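Local coordinates for nucleoporin NUP82 (Saccharomyces cerevisiae, PDB 3PBP), which serves as a structural constituent of the nuclear pore complex, its N-terminal domain interacting with the nucleoporin NUP116, at residues A[72-86]-A[126-139]. The protein carries 1 engineered substitution. Sequence-based numbering, arbitrary orientation.
Sequences ISSTSGDLLCLFNDN and SIKKVLFHPKSYRD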
ATOM      1  N   ILE A  72      -1.956  -4.286 -17.577  1.00 51.98           N
ATOM      2  CA  ILE A  72      -1.446  -2.952 -17.316  1.00 49.85           C
ATOM      3  C   ILE A  72      -0.161  -2.772 -18.087  1.00 49.29           C
ATOM      4  O   ILE A  72       0.466  -3.740 -18.501  1.00 49.70           O
ATOM      5  CB  ILE A  72      -1.168  -2.728 -15.812  1.00 49.18           C
ATOM      6  CG1 ILE A  72      -0.201  -3.794 -15.305  1.00 49.92           C
ATOM      7  CG2 ILE A  72      -2.457  -2.797 -15.030  1.00 45.92           C
ATOM      8  CD1 ILE A  72       0.234  -3.596 -13.889  1.00 49.01           C
ATOM      9  N   SER A  73       0.236  -1.523 -18.265  1.00 49.65           N
ATOM     10  CA  SER A  73       1.448  -1.204 -18.999  1.00 49.87           C
ATOM     11  C   SER A  73       2.437  -0.451 -18.134  1.00 49.15           C
ATOM     12  O   SER A  73       2.045   0.301 -17.253  1.00 49.47           O
ATOM     13  CB  SER A  73       1.094  -0.352 -20.216  1.00 51.17           C
ATOM     14  OG  SER A  73       2.242   0.272 -20.770  1.00 55.23           O
ATOM     15  N   SER A  74       3.725  -0.663 -18.363  1.00 48.83           N
ATOM     16  CA  SER A  74       4.711   0.078 -17.602  1.00 48.22           C
ATOM     17  C   SER A  74       4.648   1.495 -18.188  1.00 47.79           C
ATOM     18  O   SER A  74       4.343   1.671 -19.367  1.00 45.17           O
ATOM     19  CB  SER A  74       6.095  -0.527 -17.800  1.00 48.03           C
ATOM     20  OG  SER A  74       6.524  -0.379 -19.137  1.00 49.62           O
ATOM     21  N   THR A  75       4.917   2.508 -17.370  1.00 49.13           N
ATOM     22  CA  THR A  75       4.863   3.887 -17.855  1.00 49.00           C
ATOM     23  C   THR A  75       5.792   4.109 -19.039  1.00 48.68           C
ATOM     24  O   THR A  75       5.475   4.883 -19.943  1.00 48.35           O
ATOM     25  CB  THR A  75       5.214   4.869 -16.734  1.00 50.05           C
ATOM     26  OG1 THR A  75       4.186   4.828 -15.742  1.00 50.55           O
ATOM     27  CG2 THR A  75       5.317   6.282 -17.263  1.00 50.62           C
ATOM     28  N   SER A  76       6.943   3.439 -19.023  1.00 48.29           N
ATOM     29  CA  SER A  76       7.908   3.542 -20.114  1.00 46.22           C
ATOM     30  C   SER A  76       7.289   3.004 -21.394  1.00 46.86           C
ATOM     31  O   SER A  76       7.732   3.326 -22.489  1.00 47.44           O
ATOM     32  CB  SER A  76       9.135   2.711 -19.810  1.00 45.65           C
ATOM     33  OG  SER A  76       8.816   1.338 -19.921  1.00 44.99           O
ATOM     34  N   GLY A  77       6.274   2.159 -21.247  1.00 48.75           N
ATOM     35  CA  GLY A  77       5.603   1.579 -22.398  1.00 48.20           C
ATOM     36  C   GLY A  77       6.340   0.412 -23.013  1.00 48.77           C
ATOM     37  O   GLY A  77       5.997  -0.037 -24.095  1.00 48.94           O
ATOM     38  N   ASP A  78       7.350  -0.101 -22.323  1.00 50.93           N
ATOM     39  CA  ASP A  78       8.118  -1.208 -22.871  1.00 52.31           C
ATOM     40  C   ASP A  78       7.595  -2.577 -22.451  1.00 53.35           C
ATOM     41  O   ASP A  78       7.859  -3.590 -23.103  1.00 53.10           O
ATOM     42  CB  ASP A  78       9.583  -1.047 -22.482  1.00 52.57           C
ATOM     43  CG  ASP A  78      10.170   0.276 -22.966  1.00 54.96           C
ATOM     44  OD1 ASP A  78       9.787   0.747 -24.068  1.00 54.27           O
ATOM     45  OD2 ASP A  78      11.024   0.843 -22.247  1.00 56.94           O
ATOM     46  N   LEU A  79       6.832  -2.606 -21.366  1.00 53.06           N
ATOM     47  CA  LEU A  79       6.295  -3.860 -20.882  1.00 51.86           C
ATOM     48  C   LEU A  79       4.790  -3.845 -20.585  1.00 53.64           C
ATOM     49  O   LEU A  79       4.210  -2.819 -20.191  1.00 53.95           O
ATOM     50  CB  LEU A  79       7.024  -4.284 -19.613  1.00 48.71           C
ATOM     51  CG  LEU A  79       8.518  -4.522 -19.671  1.00 46.95           C
ATOM     52  CD1 LEU A  79       8.965  -5.107 -18.327  1.00 43.64           C
ATOM     53  CD2 LEU A  79       8.834  -5.456 -20.815  1.00 44.14           C
ATOM     54  N   LEU A  80       4.174  -5.011 -20.782  1.00 53.69           N
ATOM     55  CA  LEU A  80       2.765  -5.229 -20.499  1.00 51.74           C
ATOM     56  C   LEU A  80       2.703  -6.358 -19.467  1.00 52.27           C
ATOM     57  O   LEU A  80       3.535  -7.270 -19.459  1.00 50.94           O
ATOM     58  CB  LEU A  80       2.012  -5.650 -21.753  1.00 49.42           C
ATOM     59  CG  LEU A  80       1.801  -4.570 -22.806  1.00 50.74           C
ATOM     60  CD1 LEU A  80       1.065  -5.196 -23.976  1.00 48.07           C
ATOM     61  CD2 LEU A  80       1.009  -3.384 -22.229  1.00 49.30           C
ATOM     62  N   CYS A  81       1.733  -6.266 -18.572  1.00 52.35           N
ATOM     63  CA  CYS A  81       1.552  -7.280 -17.563  1.00 53.17           C
ATOM     64  C   CYS A  81       0.100  -7.723 -17.631  1.00 53.49           C
ATOM     65  O   CYS A  81      -0.811  -6.930 -17.376  1.00 54.28           O
ATOM     66  CB  CYS A  81       1.861  -6.728 -16.178  1.00 52.75           C
ATOM     67  SG  CYS A  81       1.784  -7.996 -14.901  1.00 53.79           S
ATOM     68  N   LEU A  82      -0.109  -8.983 -18.005  1.00 53.14           N
ATOM     69  CA  LEU A  82      -1.452  -9.541 -18.119  1.00 52.75           C
ATOM     70  C   LEU A  82      -1.615 -10.555 -16.992  1.00 53.57           C
ATOM     71  O   LEU A  82      -0.771 -11.451 -16.812  1.00 51.86           O
ATOM     72  CB  LEU A  82      -1.638 -10.199 -19.495  1.00 51.21           C
ATOM     73  CG  LEU A  82      -1.165  -9.324 -20.669  1.00 49.82           C
ATOM     74  CD1 LEU A  82       0.326  -9.537 -20.849  1.00 47.29           C
ATOM     75  CD2 LEU A  82      -1.897  -9.655 -21.949  1.00 48.83           C
ATOM     76  N   PHE A  83      -2.690 -10.403 -16.217  1.00 54.11           N
ATOM     77  CA  PHE A  83      -2.908 -11.296 -15.086  1.00 54.91           C
ATOM     78  C   PHE A  83      -4.360 -11.485 -14.676  1.00 55.08           C
ATOM     79  O   PHE A  83      -5.240 -10.702 -15.032  1.00 55.53           O
ATOM     80  CB  PHE A  83      -2.140 -10.783 -13.862  1.00 54.86           C
ATOM     81  CG  PHE A  83      -2.657  -9.467 -13.334  1.00 55.25           C
ATOM     82  CD1 PHE A  83      -2.278  -8.259 -13.924  1.00 56.57           C
ATOM     83  CD2 PHE A  83      -3.547  -9.430 -12.265  1.00 54.49           C
ATOM     84  CE1 PHE A  83      -2.781  -7.028 -13.454  1.00 55.56           C
ATOM     85  CE2 PHE A  83      -4.059  -8.212 -11.788  1.00 52.98           C
ATOM     86  CZ  PHE A  83      -3.675  -7.012 -12.383  1.00 54.17           C
ATOM     87  N   ASN A  84      -4.589 -12.545 -13.915  1.00 54.76           N
ATOM     88  CA  ASN A  84      -5.902 -12.843 -13.382  1.00 55.88           C
ATOM     89  C   ASN A  84      -5.678 -13.226 -11.919  1.00 57.48           C
ATOM     90  O   ASN A  84      -4.638 -12.899 -11.339  1.00 57.34           O
ATOM     91  CB  ASN A  84      -6.585 -13.978 -14.161  1.00 55.34           C
ATOM     92  CG  ASN A  84      -5.788 -15.286 -14.156  1.00 56.21           C
ATOM     93  OD1 ASN A  84      -4.722 -15.398 -13.536  1.00 55.37           O
ATOM     94  ND2 ASN A  84      -6.320 -16.289 -14.854  1.00 55.76           N
ATOM     95  N   ASP A  85      -6.633 -13.912 -11.311  1.00 58.78           N
ATOM     96  CA  ASP A  85      -6.479 -14.278  -9.908  1.00 60.16           C
ATOM     97  C   ASP A  85      -5.486 -15.422  -9.702  1.00 60.14           C
ATOM     98  O   ASP A  85      -5.098 -15.725  -8.569  1.00 59.37           O
ATOM     99  CB  ASP A  85      -7.837 -14.669  -9.337  1.00 61.29           C
ATOM    100  CG  ASP A  85      -8.452 -15.852 -10.062  1.00 65.83           C
ATOM    101  OD1 ASP A  85      -8.565 -15.806 -11.313  1.00 66.21           O
ATOM    102  OD2 ASP A  85      -8.829 -16.830  -9.377  1.00 69.42           O
ATOM    103  N   ASN A  86      -5.040 -16.029 -10.797  1.00 58.40           N
ATOM    104  CA  ASN A  86      -4.162 -17.163 -10.666  1.00 58.62           C
ATOM    105  C   ASN A  86      -2.769 -17.031 -11.242  1.00 58.54           C
ATOM    106  O   ASN A  86      -1.817 -17.564 -10.680  1.00 57.72           O
ATOM    107  CB  ASN A  86      -4.872 -18.385 -11.264  1.00 60.92           C
ATOM    108  CG  ASN A  86      -4.016 -19.644 -11.214  1.00 62.73           C
ATOM    109  OD1 ASN A  86      -3.123 -19.841 -12.052  1.00 64.68           O
ATOM    110  ND2 ASN A  86      -4.274 -20.498 -10.223  1.00 60.61           N
ATOM    111  N   SER A 126      -5.005 -16.226  -3.844  1.00 67.18           N
ATOM    112  CA  SER A 126      -5.079 -15.709  -5.196  1.00 65.53           C
ATOM    113  C   SER A 126      -4.692 -14.241  -5.328  1.00 64.92           C
ATOM    114  O   SER A 126      -4.707 -13.477  -4.359  1.00 65.95           O
ATOM    115  CB  SER A 126      -6.476 -15.942  -5.764  1.00 65.52           C
ATOM    116  OG  SER A 126      -7.461 -15.523  -4.851  1.00 66.29           O
ATOM    117  N   ILE A 127      -4.340 -13.865  -6.554  1.00 62.89           N
ATOM    118  CA  ILE A 127      -3.921 -12.509  -6.877  1.00 59.78           C
ATOM    119  C   ILE A 127      -5.091 -11.528  -6.914  1.00 58.33           C
ATOM    120  O   ILE A 127      -6.121 -11.787  -7.539  1.00 55.16           O
ATOM    121  CB  ILE A 127      -3.195 -12.491  -8.240  1.00 59.28           C
ATOM    122  CG1 ILE A 127      -1.963 -13.398  -8.168  1.00 58.21           C
ATOM    123  CG2 ILE A 127      -2.806 -11.067  -8.618  1.00 58.39           C
ATOM    124  CD1 ILE A 127      -1.336 -13.652  -9.499  1.00 57.64           C
ATOM    125  N   LYS A 128      -4.909 -10.396  -6.239  1.00 57.28           N
ATOM    126  CA  LYS A 128      -5.927  -9.365  -6.193  1.00 56.23           C
ATOM    127  C   LYS A 128      -5.533  -8.179  -7.087  1.00 55.67           C
ATOM    128  O   LYS A 128      -6.361  -7.650  -7.845  1.00 55.69           O
ATOM    129  CB  LYS A 128      -6.127  -8.905  -4.747  1.00 56.27           C
ATOM    130  CG  LYS A 128      -7.302  -7.966  -4.559  1.00 57.13           C
ATOM    131  CD  LYS A 128      -7.519  -7.621  -3.094  1.00 57.71           C
ATOM    132  CE  LYS A 128      -8.733  -6.705  -2.937  1.00 58.72           C
ATOM    133  NZ  LYS A 128      -9.100  -6.470  -1.513  1.00 59.52           N
ATOM    134  N   LYS A 129      -4.268  -7.770  -7.007  1.00 53.74           N
ATOM    135  CA  LYS A 129      -3.796  -6.652  -7.809  1.00 52.00           C
ATOM    136  C   LYS A 129      -2.301  -6.726  -8.097  1.00 50.85           C
ATOM    137  O   LYS A 129      -1.532  -7.267  -7.297  1.00 50.03           O
ATOM    138  CB  LYS A 129      -4.114  -5.328  -7.111  1.00 51.49           C
ATOM    139  CG  LYS A 129      -3.926  -4.143  -8.019  1.00 51.32           C
ATOM    140  CD  LYS A 129      -4.257  -2.827  -7.355  1.00 53.67           C
ATOM    141  CE  LYS A 129      -4.202  -1.706  -8.399  1.00 55.94           C
ATOM    142  NZ  LYS A 129      -4.587  -0.357  -7.896  1.00 57.95           N
ATOM    143  N   VAL A 130      -1.907  -6.177  -9.249  1.00 49.66           N
ATOM    144  CA  VAL A 130      -0.509  -6.140  -9.683  1.00 46.85           C
ATOM    145  C   VAL A 130      -0.122  -4.752 -10.172  1.00 44.66           C
ATOM    146  O   VAL A 130      -0.881  -4.094 -10.861  1.00 42.38           O
ATOM    147  CB  VAL A 130      -0.247  -7.131 -10.827  1.00 46.66           C
ATOM    148  CG1 VAL A 130       1.207  -7.013 -11.298  1.00 47.29           C
ATOM    149  CG2 VAL A 130      -0.545  -8.539 -10.360  1.00 46.18           C
ATOM    150  N   LEU A 131       1.078  -4.326  -9.819  1.00 45.43           N
ATOM    151  CA  LEU A 131       1.590  -3.014 -10.221  1.00 45.39           C
ATOM    152  C   LEU A 131       3.063  -3.097 -10.568  1.00 45.82           C
ATOM    153  O   LEU A 131       3.810  -3.845  -9.928  1.00 47.15           O
ATOM    154  CB  LEU A 131       1.485  -2.017  -9.067  1.00 43.92           C
ATOM    155  CG  LEU A 131       0.129  -1.577  -8.556  1.00 42.19           C
ATOM    156  CD1 LEU A 131       0.322  -0.691  -7.357  1.00 39.29           C
ATOM    157  CD2 LEU A 131      -0.598  -0.857  -9.665  1.00 41.39           C
ATOM    158  N   PHE A 132       3.493  -2.334 -11.566  1.00 45.74           N
ATOM    159  CA  PHE A 132       4.918  -2.290 -11.885  1.00 44.81           C
ATOM    160  C   PHE A 132       5.538  -1.352 -10.841  1.00 45.11           C
ATOM    161  O   PHE A 132       4.892  -0.401 -10.401  1.00 46.06           O
ATOM    162  CB  PHE A 132       5.149  -1.675 -13.251  1.00 42.75           C
ATOM    163  CG  PHE A 132       5.095  -2.642 -14.369  1.00 44.83           C
ATOM    164  CD1 PHE A 132       6.085  -3.616 -14.515  1.00 45.89           C
ATOM    165  CD2 PHE A 132       4.061  -2.581 -15.294  1.00 45.15           C
ATOM    166  CE1 PHE A 132       6.040  -4.525 -15.579  1.00 45.68           C
ATOM    167  CE2 PHE A 132       4.004  -3.479 -16.361  1.00 47.03           C
ATOM    168  CZ  PHE A 132       4.996  -4.455 -16.504  1.00 46.41           C
ATOM    169  N   HIS A 133       6.770  -1.606 -10.423  1.00 45.62           N
ATOM    170  CA  HIS A 133       7.388  -0.696  -9.475  1.00 45.42           C
ATOM    171  C   HIS A 133       7.785   0.485 -10.358  1.00 45.99           C
ATOM    172  O   HIS A 133       8.501   0.325 -11.344  1.00 47.23           O
ATOM    173  CB  HIS A 133       8.603  -1.332  -8.800  1.00 43.11           C
ATOM    174  CG  HIS A 133       9.117  -0.545  -7.635  1.00 42.96           C
ATOM    175  ND1 HIS A 133       9.703   0.698  -7.772  1.00 42.62           N
ATOM    176  CD2 HIS A 133       9.127  -0.820  -6.309  1.00 42.96           C
ATOM    177  CE1 HIS A 133      10.055   1.150  -6.581  1.00 41.18           C
ATOM    178  NE2 HIS A 133       9.716   0.250  -5.675  1.00 41.07           N
ATOM    179  N   PRO A 134       7.319   1.690 -10.015  1.00 46.08           N
ATOM    180  CA  PRO A 134       7.601   2.906 -10.776  1.00 45.44           C
ATOM    181  C   PRO A 134       9.076   3.216 -10.965  1.00 47.02           C
ATOM    182  O   PRO A 134       9.449   3.875 -11.931  1.00 46.54           O
ATOM    183  CB  PRO A 134       6.901   3.996  -9.968  1.00 43.94           C
ATOM    184  CG  PRO A 134       5.943   3.261  -9.108  1.00 46.12           C
ATOM    185  CD  PRO A 134       6.686   2.030  -8.734  1.00 46.25           C
ATOM    186  N   LYS A 135       9.928   2.754 -10.061  1.00 48.29           N
ATOM    187  CA  LYS A 135      11.332   3.081 -10.210  1.00 50.85           C
ATOM    188  C   LYS A 135      12.315   1.918 -10.275  1.00 52.06           C
ATOM    189  O   LYS A 135      13.386   1.943  -9.670  1.00 52.48           O
ATOM    190  CB  LYS A 135      11.740   4.059  -9.116  1.00 52.26           C
ATOM    191  CG  LYS A 135      11.330   5.482  -9.392  1.00 55.81           C
ATOM    192  CD  LYS A 135      11.967   6.391  -8.372  1.00 61.15           C
ATOM    193  CE  LYS A 135      12.013   7.834  -8.839  1.00 64.14           C
ATOM    194  NZ  LYS A 135      12.701   8.696  -7.807  1.00 64.89           N
ATOM    195  N   SER A 136      11.951   0.890 -11.021  1.00 52.91           N
ATOM    196  CA  SER A 136      12.835  -0.246 -11.179  1.00 53.05           C
ATOM    197  C   SER A 136      13.532  -0.070 -12.520  1.00 52.67           C
ATOM    198  O   SER A 136      12.929   0.351 -13.507  1.00 52.67           O
ATOM    199  CB  SER A 136      12.040  -1.556 -11.146  1.00 53.34           C
ATOM    200  OG  SER A 136      10.878  -1.460 -11.956  1.00 55.77           O
ATOM    201  N   TYR A 137      14.820  -0.358 -12.543  1.00 52.98           N
ATOM    202  CA  TYR A 137      15.588  -0.255 -13.773  1.00 53.93           C
ATOM    203  C   TYR A 137      15.009  -1.254 -14.794  1.00 53.00           C
ATOM    204  O   TYR A 137      14.763  -2.421 -14.481  1.00 50.36           O
ATOM    205  CB  TYR A 137      17.055  -0.563 -13.473  1.00 55.57           C
ATOM    206  CG  TYR A 137      17.957  -0.543 -14.675  1.00 58.55           C
ATOM    207  CD1 TYR A 137      18.204   0.638 -15.372  1.00 58.24           C
ATOM    208  CD2 TYR A 137      18.564  -1.713 -15.123  1.00 60.44           C
ATOM    209  CE1 TYR A 137      19.034   0.647 -16.484  1.00 59.21           C
ATOM    210  CE2 TYR A 137      19.395  -1.712 -16.233  1.00 61.47           C
ATOM    211  CZ  TYR A 137      19.625  -0.535 -16.906  1.00 60.90           C
ATOM    212  OH  TYR A 137      20.446  -0.554 -18.007  1.00 63.39           O
ATOM    213  N   ARG A 138      14.775  -0.781 -16.010  1.00 53.22           N
ATOM    214  CA  ARG A 138      14.207  -1.621 -17.054  1.00 53.53           C
ATOM    215  C   ARG A 138      12.853  -2.229 -16.672  1.00 52.71           C
ATOM    216  O   ARG A 138      12.497  -3.300 -17.160  1.00 52.39           O
ATOM    217  CB  ARG A 138      15.184  -2.736 -17.429  1.00 55.83           C
ATOM    218  CG  ARG A 138      16.509  -2.232 -17.969  1.00 60.19           C
ATOM    219  CD  ARG A 138      16.973  -3.062 -19.150  1.00 64.47           C
ATOM    220  NE  ARG A 138      17.326  -4.429 -18.778  1.00 68.25           N
ATOM    221  CZ  ARG A 138      17.030  -5.501 -19.511  1.00 71.24           C
ATOM    222  NH1 ARG A 138      16.366  -5.365 -20.660  1.00 70.77           N
ATOM    223  NH2 ARG A 138      17.398  -6.712 -19.096  1.00 72.45           N
ATOM    224  N   ASP A 139      12.103  -1.547 -15.806  1.00 52.00           N
ATOM    225  CA  ASP A 139      10.778  -2.001 -15.371  1.00 52.31           C
ATOM    226  C   ASP A 139      10.776  -3.447 -14.916  1.00 52.51           C
ATOM    227  O   ASP A 139       9.761  -4.128 -15.045  1.00 51.50           O
ATOM    228  CB  ASP A 139       9.772  -1.865 -16.512  1.00 54.25           C
ATOM    229  CG  ASP A 139       9.574  -0.427 -16.951  1.00 57.16           C
ATOM    230  OD1 ASP A 139       9.147   0.397 -16.113  1.00 61.15           O
ATOM    231  OD2 ASP A 139       9.839  -0.114 -18.130  1.00 56.74           O
TER
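Strand 79-83 and strand 127-132 run antiparallel at 172°, but their axes come no closer than 8.8 Å, since the strands belong to two successive four-stranded antiparallel sheets, neighbouring blades of a beta-propeller, and side chains fill the interval. In the middle, Val130 lies against the Phe83 ring: its CG2 sits over the centre of one face, 3.6 Å from the centroid, in a CH-pi contact. Val130 CG1, anti to its own backbone N (chi1 177°), meets Cys81 SG at 3.8 Å. Ile127 CG2 reaches the same phenyl obliquely, and Ile88 of strand 87-92 also touches Phe83. With an alanine in place of Phe83, Val130 CG2 would probably lose the ring face it packs on and Ile127 CG2 its aromatic neighbour. Further along, Phe132 sets the CE2 and CZ end of its ring against the facing side of the 72-86 hairpin. Ser74 CB lies over one face, offset toward the rim, while Leu79 CB approaches Phe132 CZ at 3.7 Å. At one end the backbones do join, through Ile127 N to Asp85 O at 2.8 Å. At the other, Ser76 OG, which also accepts from Asp78 N in an ST turn, donates to the syn side of Asp139 OD2, 27° out of the carboxylate plane.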